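Local structure of NADP-dependent glyceraldehyde-3-phosphate dehydrogenase (Bacillus halodurans, 3PRL) at residues L260-D273 and Y412-R425. The protein probably catalyses the NADP-dependent, non-phosphorylating oxidation of glyceraldehyde 3-phosphate, as a member of the aldehyde dehydrogenase family. Residues are numbered along the deposited sequence; the frame is centred on the assembly and turned at random.
Sequences LGGKDPAIVLDDAD and YGLQASIFTKDTDR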
loop_
_atom_site.group_PDB
_atom_site.type_symbol
_atom_site.label_atom_id
_atom_site.label_comp_id
_atom_site.label_asym_id
_atom_site.label_seq_id
_atom_site.Cartn_x
_atom_site.Cartn_y
_atom_site.Cartn_z
ATOM N N LEU D 260 -24.289 11.537 9.535
ATOM C CA LEU D 260 -25.363 12.379 10.071
ATOM C C LEU D 260 -25.498 13.697 9.302
ATOM O O LEU D 260 -25.193 13.763 8.107
ATOM C CB LEU D 260 -25.194 12.596 11.597
ATOM C CG LEU D 260 -24.829 11.301 12.358
ATOM C CD1 LEU D 260 -24.408 11.530 13.784
ATOM C CD2 LEU D 260 -25.942 10.287 12.295
ATOM N N GLY D 261 -25.976 14.735 9.980
ATOM C CA GLY D 261 -26.300 15.988 9.322
ATOM C C GLY D 261 -25.129 16.888 8.988
ATOM O O GLY D 261 -24.022 16.759 9.544
ATOM N N GLY D 262 -25.393 17.823 8.079
ATOM C CA GLY D 262 -24.399 18.803 7.690
ATOM C C GLY D 262 -24.974 20.193 7.679
ATOM O O GLY D 262 -26.187 20.376 7.590
ATOM N N LYS D 263 -24.101 21.182 7.816
ATOM C CA LYS D 263 -24.442 22.534 7.368
ATOM C C LYS D 263 -23.263 23.034 6.525
ATOM O O LYS D 263 -22.507 23.919 6.959
ATOM C CB LYS D 263 -24.753 23.433 8.567
ATOM C CG LYS D 263 -25.457 24.762 8.251
ATOM C CD LYS D 263 -26.985 24.649 8.137
ATOM C CE LYS D 263 -27.597 26.043 7.979
ATOM N NZ LYS D 263 -29.094 26.079 7.841
ATOM N N ASP D 264 -23.074 22.429 5.344
ATOM C CA ASP D 264 -21.909 22.749 4.502
ATOM C C ASP D 264 -21.913 24.237 4.107
ATOM O O ASP D 264 -22.901 24.739 3.592
ATOM C CB ASP D 264 -21.813 21.859 3.232
ATOM C CG ASP D 264 -21.792 20.357 3.530
ATOM O OD1 ASP D 264 -21.318 19.928 4.615
ATOM O OD2 ASP D 264 -22.261 19.585 2.658
ATOM N N PRO D 265 -20.814 24.950 4.393
ATOM C CA PRO D 265 -20.699 26.338 3.944
ATOM C C PRO D 265 -20.167 26.458 2.533
ATOM O O PRO D 265 -19.390 25.606 2.072
ATOM C CB PRO D 265 -19.686 26.943 4.913
ATOM C CG PRO D 265 -18.832 25.747 5.349
ATOM C CD PRO D 265 -19.787 24.593 5.399
ATOM N N ALA D 266 -20.597 27.509 1.846
ATOM C CA ALA D 266 -19.964 27.910 0.613
ATOM C C ALA D 266 -19.227 29.187 0.964
ATOM O O ALA D 266 -19.820 30.125 1.487
ATOM C CB ALA D 266 -20.994 28.163 -0.448
ATOM N N ILE D 267 -17.924 29.199 0.711
ATOM C CA ILE D 267 -17.127 30.399 0.939
ATOM C C ILE D 267 -16.774 31.003 -0.412
ATOM O O ILE D 267 -16.204 30.318 -1.267
ATOM C CB ILE D 267 -15.871 30.082 1.774
ATOM C CG1 ILE D 267 -16.299 29.401 3.090
ATOM C CG2 ILE D 267 -15.052 31.344 2.004
ATOM C CD1 ILE D 267 -15.175 29.067 4.062
ATOM N N VAL D 268 -17.148 32.272 -0.598
ATOM C CA VAL D 268 -16.917 32.998 -1.846
ATOM C C VAL D 268 -16.050 34.244 -1.584
ATOM O O VAL D 268 -16.505 35.212 -0.972
ATOM C CB VAL D 268 -18.254 33.374 -2.533
ATOM C CG1 VAL D 268 -18.045 33.624 -4.011
ATOM C CG2 VAL D 268 -19.304 32.267 -2.342
ATOM N N LEU D 269 -14.787 34.186 -2.009
ATOM C CA LEU D 269 -13.857 35.311 -1.869
ATOM C C LEU D 269 -13.925 36.264 -3.069
ATOM O O LEU D 269 -14.562 35.954 -4.069
ATOM C CB LEU D 269 -12.418 34.816 -1.642
ATOM C CG LEU D 269 -12.135 34.014 -0.367
ATOM C CD1 LEU D 269 -10.658 33.607 -0.275
ATOM C CD2 LEU D 269 -12.580 34.775 0.882
ATOM N N ASP D 270 -13.267 37.419 -2.947
ATOM C CA ASP D 270 -13.304 38.497 -3.960
ATOM C C ASP D 270 -12.912 38.070 -5.387
ATOM O O ASP D 270 -13.555 38.480 -6.365
ATOM C CB ASP D 270 -12.463 39.694 -3.465
ATOM C CG ASP D 270 -11.931 40.585 -4.593
ATOM O OD1 ASP D 270 -12.517 40.635 -5.697
ATOM O OD2 ASP D 270 -10.910 41.269 -4.350
ATOM N N ASP D 271 -11.866 37.258 -5.497
ATOM C CA ASP D 271 -11.345 36.829 -6.786
ATOM C C ASP D 271 -11.989 35.522 -7.275
ATOM O O ASP D 271 -11.293 34.581 -7.650
ATOM C CB ASP D 271 -9.814 36.694 -6.711
ATOM C CG ASP D 271 -9.361 35.721 -5.628
ATOM O OD1 ASP D 271 -10.130 35.490 -4.673
ATOM O OD2 ASP D 271 -8.232 35.192 -5.730
ATOM N N ALA D 272 -13.319 35.469 -7.284
ATOM C CA ALA D 272 -14.022 34.248 -7.659
ATOM C C ALA D 272 -14.803 34.419 -8.950
ATOM O O ALA D 272 -15.349 35.492 -9.223
ATOM C CB ALA D 272 -14.947 33.802 -6.544
ATOM N N ASP D 273 -14.836 33.357 -9.751
ATOM C CA ASP D 273 -15.726 33.313 -10.903
ATOM C C ASP D 273 -17.132 33.124 -10.340
ATOM O O ASP D 273 -17.507 32.023 -9.928
ATOM C CB ASP D 273 -15.347 32.176 -11.865
ATOM C CG ASP D 273 -16.361 31.994 -12.999
ATOM O OD1 ASP D 273 -17.514 32.448 -12.864
ATOM O OD2 ASP D 273 -16.010 31.384 -14.027
ATOM N N TYR D 412 -21.793 21.153 13.226
ATOM C CA TYR D 412 -21.604 20.253 12.105
ATOM C C TYR D 412 -20.203 20.337 11.539
ATOM O O TYR D 412 -19.425 21.253 11.868
ATOM C CB TYR D 412 -22.657 20.509 11.005
ATOM C CG TYR D 412 -24.045 20.224 11.509
ATOM C CD1 TYR D 412 -24.433 18.922 11.811
ATOM C CD2 TYR D 412 -24.956 21.259 11.732
ATOM C CE1 TYR D 412 -25.701 18.653 12.309
ATOM C CE2 TYR D 412 -26.236 20.999 12.212
ATOM C CZ TYR D 412 -26.599 19.695 12.493
ATOM O OH TYR D 412 -27.841 19.416 12.977
ATOM N N GLY D 413 -19.891 19.385 10.677
ATOM C CA GLY D 413 -18.531 19.244 10.152
ATOM C C GLY D 413 -18.426 18.208 9.056
ATOM O O GLY D 413 -17.521 17.378 9.074
ATOM N N LEU D 414 -19.354 18.256 8.105
ATOM C CA LEU D 414 -19.391 17.263 7.041
ATOM C C LEU D 414 -18.434 17.651 5.888
ATOM O O LEU D 414 -17.348 17.063 5.723
ATOM C CB LEU D 414 -20.853 17.048 6.596
ATOM C CG LEU D 414 -21.301 15.907 5.669
ATOM C CD1 LEU D 414 -20.501 14.610 5.889
ATOM C CD2 LEU D 414 -22.782 15.627 5.880
ATOM N N GLN D 415 -18.822 18.677 5.123
ATOM C CA GLN D 415 -18.070 19.102 3.956
ATOM C C GLN D 415 -18.111 20.630 3.813
ATOM O O GLN D 415 -18.787 21.296 4.573
ATOM C CB GLN D 415 -18.614 18.400 2.701
ATOM C CG GLN D 415 -18.198 16.928 2.581
ATOM C CD GLN D 415 -18.242 16.412 1.138
ATOM O OE1 GLN D 415 -18.480 17.175 0.216
ATOM N NE2 GLN D 415 -17.968 15.107 0.948
ATOM N N ALA D 416 -17.365 21.177 2.850
ATOM C CA ALA D 416 -17.359 22.625 2.576
ATOM C C ALA D 416 -16.818 22.953 1.190
ATOM O O ALA D 416 -16.069 22.162 0.604
ATOM C CB ALA D 416 -16.533 23.379 3.640
ATOM N N SER D 417 -17.184 24.133 0.688
ATOM C CA SER D 417 -16.646 24.669 -0.565
ATOM C C SER D 417 -15.891 25.996 -0.351
ATOM O O SER D 417 -16.355 26.845 0.417
ATOM C CB SER D 417 -17.785 24.911 -1.558
ATOM O OG SER D 417 -18.583 23.762 -1.763
ATOM N N ILE D 418 -14.737 26.161 -1.014
ATOM C CA ILE D 418 -14.071 27.468 -1.127
ATOM C C ILE D 418 -14.051 27.898 -2.597
ATOM O O ILE D 418 -13.699 27.104 -3.483
ATOM C CB ILE D 418 -12.593 27.481 -0.581
ATOM C CG1 ILE D 418 -12.404 26.571 0.642
ATOM C CG2 ILE D 418 -12.109 28.929 -0.303
ATOM C CD1 ILE D 418 -13.217 26.959 1.863
ATOM N N PHE D 419 -14.432 29.149 -2.851
ATOM C CA PHE D 419 -14.466 29.708 -4.198
ATOM C C PHE D 419 -13.506 30.902 -4.369
ATOM O O PHE D 419 -13.600 31.913 -3.655
ATOM C CB PHE D 419 -15.896 30.085 -4.564
ATOM C CG PHE D 419 -16.817 28.899 -4.729
ATOM C CD1 PHE D 419 -16.921 28.248 -5.955
ATOM C CD2 PHE D 419 -17.592 28.446 -3.658
ATOM C CE1 PHE D 419 -17.783 27.154 -6.121
ATOM C CE2 PHE D 419 -18.451 27.349 -3.803
ATOM C CZ PHE D 419 -18.541 26.700 -5.043
ATOM N N THR D 420 -12.573 30.752 -5.309
ATOM C CA THR D 420 -11.392 31.616 -5.432
ATOM C C THR D 420 -10.659 31.246 -6.712
ATOM O O THR D 420 -10.757 30.112 -7.180
ATOM C CB THR D 420 -10.368 31.337 -4.305
ATOM O OG1 THR D 420 -11.024 30.775 -3.162
ATOM C CG2 THR D 420 -9.630 32.597 -3.904
ATOM N N LYS D 421 -9.913 32.187 -7.272
ATOM C CA LYS D 421 -8.966 31.856 -8.330
ATOM C C LYS D 421 -7.606 31.559 -7.709
ATOM O O LYS D 421 -6.733 30.990 -8.359
ATOM C CB LYS D 421 -8.836 32.988 -9.354
ATOM C CG LYS D 421 -10.159 33.527 -9.887
ATOM C CD LYS D 421 -10.828 32.614 -10.893
ATOM C CE LYS D 421 -11.660 33.448 -11.863
ATOM N NZ LYS D 421 -11.889 32.736 -13.144
ATOM N N ASP D 422 -7.446 31.951 -6.446
ATOM C CA ASP D 422 -6.198 31.762 -5.715
ATOM C C ASP D 422 -6.152 30.376 -5.060
ATOM O O ASP D 422 -6.463 30.234 -3.869
ATOM C CB ASP D 422 -6.034 32.862 -4.663
ATOM C CG ASP D 422 -4.634 32.915 -4.084
ATOM O OD1 ASP D 422 -3.926 31.880 -4.094
ATOM O OD2 ASP D 422 -4.244 33.999 -3.613
ATOM N N THR D 423 -5.762 29.372 -5.849
ATOM C CA THR D 423 -5.771 27.966 -5.424
ATOM C C THR D 423 -4.962 27.659 -4.159
ATOM O O THR D 423 -5.478 27.009 -3.253
ATOM C CB THR D 423 -5.311 27.023 -6.555
ATOM O OG1 THR D 423 -6.282 27.027 -7.609
ATOM C CG2 THR D 423 -5.134 25.584 -6.039
ATOM N N ASP D 424 -3.705 28.109 -4.092
ATOM C CA ASP D 424 -2.894 27.874 -2.893
ATOM C C ASP D 424 -3.618 28.359 -1.636
ATOM O O ASP D 424 -3.710 27.624 -0.658
ATOM C CB ASP D 424 -1.496 28.498 -3.002
ATOM C CG ASP D 424 -0.655 27.879 -4.123
ATOM O OD1 ASP D 424 -0.894 26.701 -4.479
ATOM O OD2 ASP D 424 0.242 28.579 -4.656
ATOM N N ARG D 425 -4.166 29.577 -1.690
ATOM C CA ARG D 425 -4.891 30.177 -0.567
ATOM C C ARG D 425 -6.101 29.344 -0.148
ATOM O O ARG D 425 -6.262 29.023 1.029
ATOM C CB ARG D 425 -5.309 31.598 -0.918
ATOM C CG ARG D 425 -5.490 32.516 0.275
ATOM C CD ARG D 425 -5.677 33.956 -0.189
ATOM N NE ARG D 425 -6.877 34.122 -1.011
ATOM C CZ ARG D 425 -7.200 35.244 -1.653
ATOM N NH1 ARG D 425 -6.406 36.307 -1.588
ATOM N NH2 ARG D 425 -8.314 35.300 -2.375
HETATM O O HOH W 1 -21.116 20.716 7.381
#
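Asp264 and Gln415 meet near the start of two parallel strands, 264-268 and 415-419, with axes 4.7 Å apart at 9°. Asp264 CB and CG both lie against Gln415 O, at 3.4 and 3.3 Å. With CG beside the backbone N (chi1 -56°), OD1 takes the N-H of Gln415 over 2.8 Å, from above the carboxylate plane, and a second hydrogen bond from a water that also links Leu414 N and, weakly, Lys263 N. OD1 is also 2.9 Å from Gln415 O, acceptor against acceptor. OD2 lies near Gln415 CB and accepts from Ala295 N. Before the strands, the Tyr412 ring lays one face over Gly262 C.

Beyond Asp264 the backbones take over: Ser417 N donates to Pro265 O, Ile267 N to Ser417 O, Phe419 N to Ile267 O and Leu269 N to Phe419 O. On one face Ile267 and Ile418 run side by side, CD1 to CD1 at 3.6 Å, with Ile418 also meeting Ala426 and Ile429 of helix 423-431. On the other face Phe419 packs among Ala266, Val268 and helix 274-286, its ring edge turned to Ile267 O, 3.3 Å from CD2.

Past the strand ends, Asp271 OD1 meets Arg425 NH2 at 2.9 Å in a salt bridge, at the edge of the guanidinium, whose plane is turned 63° from the carboxylate. Asp422 OD2 lies over one guanidinium face, a long, purely electrostatic pairing.

The contact thus pairs neighbouring strands of the catalytic domain's mixed sheet, between strands 296-302 and 437-440; segment 260-273 begins after Glu259, the predicted active-site residue. At one end a buried carboxylate's close acceptor contact is probably offset by two N-H groups and water; at the other, one close salt bridge holds an arginine whose NE has no hydrogen-bond partner.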